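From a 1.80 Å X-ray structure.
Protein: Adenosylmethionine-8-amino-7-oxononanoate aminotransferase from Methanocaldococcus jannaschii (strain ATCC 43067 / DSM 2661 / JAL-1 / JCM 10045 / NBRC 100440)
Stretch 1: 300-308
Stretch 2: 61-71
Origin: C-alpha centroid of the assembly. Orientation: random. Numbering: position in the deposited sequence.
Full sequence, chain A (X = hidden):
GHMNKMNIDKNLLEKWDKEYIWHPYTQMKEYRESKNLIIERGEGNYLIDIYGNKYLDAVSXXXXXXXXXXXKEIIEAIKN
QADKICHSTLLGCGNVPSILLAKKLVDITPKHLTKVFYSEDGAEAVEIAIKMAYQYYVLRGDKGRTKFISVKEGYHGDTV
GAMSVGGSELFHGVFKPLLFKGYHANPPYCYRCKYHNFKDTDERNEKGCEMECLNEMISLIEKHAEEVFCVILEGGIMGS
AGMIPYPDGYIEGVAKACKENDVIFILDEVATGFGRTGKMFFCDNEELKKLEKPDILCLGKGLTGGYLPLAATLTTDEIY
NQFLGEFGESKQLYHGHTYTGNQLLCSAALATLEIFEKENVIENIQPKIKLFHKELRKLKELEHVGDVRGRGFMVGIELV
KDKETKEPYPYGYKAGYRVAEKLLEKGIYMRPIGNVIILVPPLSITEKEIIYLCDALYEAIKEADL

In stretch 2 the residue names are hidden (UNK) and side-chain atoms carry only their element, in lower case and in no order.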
# COMPACT_ATOMS: atom_id res chain seq x y z
N GLY A 300 -2.04 11.29 2.81
CA GLY A 300 -2.71 10.00 2.97
C GLY A 300 -3.82 10.19 4.02
O GLY A 300 -4.27 11.31 4.26
N LYS A 301 -4.22 9.09 4.67
CA LYS A 301 -5.18 9.06 5.77
C LYS A 301 -6.41 9.89 5.44
O LYS A 301 -7.27 9.36 4.78
CB LYS A 301 -4.58 9.50 7.11
CG LYS A 301 -3.67 8.49 7.77
CD LYS A 301 -2.98 9.02 9.05
CE LYS A 301 -1.87 8.12 9.56
NZ LYS A 301 -2.44 6.87 10.09
N GLY A 302 -6.45 11.18 5.87
CA GLY A 302 -7.67 11.97 5.77
C GLY A 302 -8.06 12.37 4.34
O GLY A 302 -9.12 12.95 4.12
N LEU A 303 -7.15 12.12 3.38
CA LEU A 303 -7.38 12.39 1.98
C LEU A 303 -8.78 11.96 1.54
O LEU A 303 -9.42 12.70 0.78
CB LEU A 303 -6.22 11.77 1.19
CG LEU A 303 -6.28 11.84 -0.32
CD1 LEU A 303 -6.38 13.28 -0.85
CD2 LEU A 303 -4.99 11.25 -0.87
N THR A 304 -9.25 10.74 1.93
CA THR A 304 -10.55 10.25 1.50
C THR A 304 -11.61 10.50 2.57
O THR A 304 -12.67 9.91 2.52
CB THR A 304 -10.47 8.74 1.23
OG1 THR A 304 -10.00 8.24 2.49
CG2 THR A 304 -9.47 8.44 0.15
N GLY A 305 -11.28 11.34 3.56
CA GLY A 305 -12.14 11.59 4.72
C GLY A 305 -12.15 10.41 5.67
O GLY A 305 -12.87 10.42 6.64
N GLY A 306 -11.32 9.39 5.41
CA GLY A 306 -11.16 8.30 6.34
C GLY A 306 -11.84 7.05 5.81
O GLY A 306 -11.96 6.09 6.56
N TYR A 307 -12.35 7.08 4.56
CA TYR A 307 -13.22 5.99 4.13
C TYR A 307 -12.54 4.97 3.25
O TYR A 307 -13.00 3.80 3.18
CB TYR A 307 -14.49 6.45 3.40
CG TYR A 307 -15.50 7.17 4.27
CD1 TYR A 307 -15.23 7.44 5.62
CD2 TYR A 307 -16.75 7.55 3.77
CE1 TYR A 307 -16.17 8.07 6.43
CE2 TYR A 307 -17.67 8.22 4.58
CZ TYR A 307 -17.39 8.49 5.91
OH TYR A 307 -18.34 9.14 6.70
N LEU A 308 -11.43 5.36 2.62
CA LEU A 308 -10.72 4.43 1.73
C LEU A 308 -9.20 4.75 1.76
O LEU A 308 -8.76 5.88 2.07
CB LEU A 308 -11.27 4.61 0.30
CG LEU A 308 -12.55 3.85 -0.06
CD1 LEU A 308 -13.11 4.38 -1.40
CD2 LEU A 308 -12.27 2.33 -0.18
N UNK A 61 -10.42 6.67 14.20
CA UNK A 61 -10.08 5.41 13.51
C UNK A 61 -8.60 5.42 13.06
O UNK A 61 -8.26 4.94 11.97
o UNK A 61 -12.42 5.00 12.88
c UNK A 61 -11.06 5.02 12.41
N UNK A 62 -7.74 5.93 13.97
CA UNK A 62 -6.29 6.01 13.80
C UNK A 62 -5.98 7.10 12.76
O UNK A 62 -5.19 6.90 11.78
c UNK A 62 -6.25 3.45 14.26
c UNK A 62 -4.07 4.73 13.76
c UNK A 62 -6.13 3.50 15.77
c UNK A 62 -5.61 4.64 13.54
N UNK A 63 -6.60 8.27 12.99
CA UNK A 63 -6.09 9.56 12.55
C UNK A 63 -6.41 9.74 11.05
O UNK A 63 -5.73 10.53 10.38
c UNK A 63 -4.66 8.87 15.24
c UNK A 63 -4.56 9.73 12.80
c UNK A 63 -4.00 9.24 14.11
n UNK A 63 -3.78 8.45 16.21
c UNK A 63 -0.20 8.88 14.23
c UNK A 63 -1.28 8.18 16.30
c UNK A 63 -1.42 9.20 13.66
c UNK A 63 -2.60 9.03 14.40
c UNK A 63 -0.14 8.42 15.56
c UNK A 63 -2.51 8.50 15.71
N UNK A 64 -7.47 9.09 10.58
CA UNK A 64 -7.93 9.28 9.21
C UNK A 64 -9.36 9.83 9.07
O UNK A 64 -9.73 10.36 8.00
c UNK A 64 -7.78 8.00 8.39
s UNK A 64 -8.87 6.67 8.97
N UNK A 65 -10.22 9.61 10.07
CA UNK A 65 -11.63 9.97 9.87
C UNK A 65 -11.79 11.48 10.05
O UNK A 65 -11.41 12.00 11.06
o UNK A 65 -14.45 10.55 10.98
c UNK A 65 -12.51 9.13 10.80
c UNK A 65 -13.98 9.46 10.61
n UNK A 65 -14.66 8.62 9.86
N UNK A 66 -12.37 12.19 9.09
CA UNK A 66 -12.42 13.65 9.23
C UNK A 66 -13.82 14.07 9.65
O UNK A 66 -13.96 15.04 10.36
c UNK A 66 -9.68 14.58 8.34
c UNK A 66 -10.64 15.00 6.05
c UNK A 66 -10.74 14.17 7.30
c UNK A 66 -12.17 14.29 7.87
N UNK A 67 -14.83 13.46 9.07
CA UNK A 67 -16.17 14.04 9.13
C UNK A 67 -17.21 13.08 9.71
O UNK A 67 -18.42 13.32 9.53
c UNK A 67 -14.65 17.71 7.43
c UNK A 67 -15.12 15.40 5.92
c UNK A 67 -16.59 14.47 7.73
c UNK A 67 -15.71 15.56 7.18
c UNK A 67 -15.48 16.72 7.92
c UNK A 67 -14.09 17.56 6.16
c UNK A 67 -14.30 16.40 5.43
N UNK A 68 -16.76 12.04 10.38
CA UNK A 68 -17.71 11.09 10.96
C UNK A 68 -17.85 9.87 10.05
O UNK A 68 -17.23 9.85 8.97
N UNK A 69 -18.67 8.91 10.47
CA UNK A 69 -18.80 7.62 9.82
C UNK A 69 -20.06 7.51 8.96
O UNK A 69 -20.32 6.42 8.43
c UNK A 69 -16.99 6.89 12.70
n UNK A 69 -15.68 6.50 12.83
c UNK A 69 -15.33 5.78 11.74
c UNK A 69 -17.43 6.39 11.52
n UNK A 69 -16.34 5.75 10.90
c UNK A 69 -18.76 6.50 10.86
N UNK A 70 -20.79 8.62 8.78
CA UNK A 70 -22.00 8.53 7.95
C UNK A 70 -22.15 9.82 7.13
O UNK A 70 -23.22 10.41 7.00
c UNK A 70 -23.22 8.24 8.82
o UNK A 70 -23.34 9.30 9.77
N UNK A 71 -21.04 10.25 6.53
CA UNK A 71 -21.05 11.50 5.82
C UNK A 71 -21.57 11.25 4.41
O UNK A 71 -20.91 10.58 3.63
n UNK A 71 -19.97 17.14 7.14
c UNK A 71 -20.20 14.50 6.20
c UNK A 71 -19.66 12.14 5.80
c UNK A 71 -20.41 16.94 5.91
n UNK A 71 -20.75 17.98 5.15
n UNK A 71 -20.53 15.70 5.44
c UNK A 71 -19.68 13.52 5.17
O HOH W 1 -13.07 6.03 9.04
O HOH W 2 -15.35 11.41 7.35

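Position 61 carries one carbon and then one oxygen, touches nothing on stretch 1 and is Ser61. Position 62 has four side-chain carbons, forked at the first with one arm two carbons long, which makes it Ile62; its contribution is its backbone, since NZ of Lys301 donates a hydrogen bond to O of Ile62 at 3.2 Å. At position 63 one carbon leads to fused five- and six-membered rings holding eight carbons and one nitrogen, an indole, hence Trp63. The Lys301 chain, extended through chi2 and chi3, passes along this residue, with CD of Lys301 3.4 Å from O of Trp63.

Position 64 shows one carbon and one sulfur. The carbon, CB, lies 3.8 Å from CB of Lys301, and the residue is Cys64. Its carbonyl sits close over the glycines: O of Cys64 is 3.4 Å from CA of Gly302, in a CA-H...O contact, and 3.0 Å from CA of Gly306. Position 65 has two carbons, the second bearing one oxygen and one nitrogen. The nitrogen lies 3.8 Å from CE1 of Tyr307, at the ring edge. An amide this short is Asn65, whose OD1 accepts from N of position 68 (2.8 Å) while ND2 donates to O of position 68 (3.0 Å), bracing the loop.

Position 66 has four carbons, forked at the second, and one tip of the fork is 3.2 Å from O of Gly302. This is Leu66, and its N donates to O of Gly305 at 3.1 Å.

Position 67, one carbon and a six-carbon ring, is Phe67; its side chain makes no close contact with stretch 1, but a water accepts from its N and donates to O of Gly305. Position 68 has no side-chain atoms and is Gly68. Its O accepts a short hydrogen bond from OH of Tyr307, 2.6 Å. Position 69 bears one carbon and a five-membered ring of three carbons and two nitrogens, an imidazole whose CA-to-CB bond points away: His69. Position 70, one carbon and one oxygen, has its CA-to-CB bond likewise away and is Ser70. Position 71 has three carbons, a nitrogen, then a carbon carrying two more nitrogens, a guanidinium, so it is Arg71. Its N donates to OH of Tyr307 at 2.9 Å.

Stretch 2 offers mainly backbone atoms, met by the side chains of Lys301 and Tyr307 and by O of Gly305. Glycines let the chains approach closely: an ideal CB on Gly306 would clash with CA of Asn65 and O of Cys64. The hydroxyl of Tyr307 both donates and accepts, fastening Gly68 to the N-cap residue Arg71, while Lys301 secures the other end.

Stretch 2, residues 61-71: SIWCNLFGHSR
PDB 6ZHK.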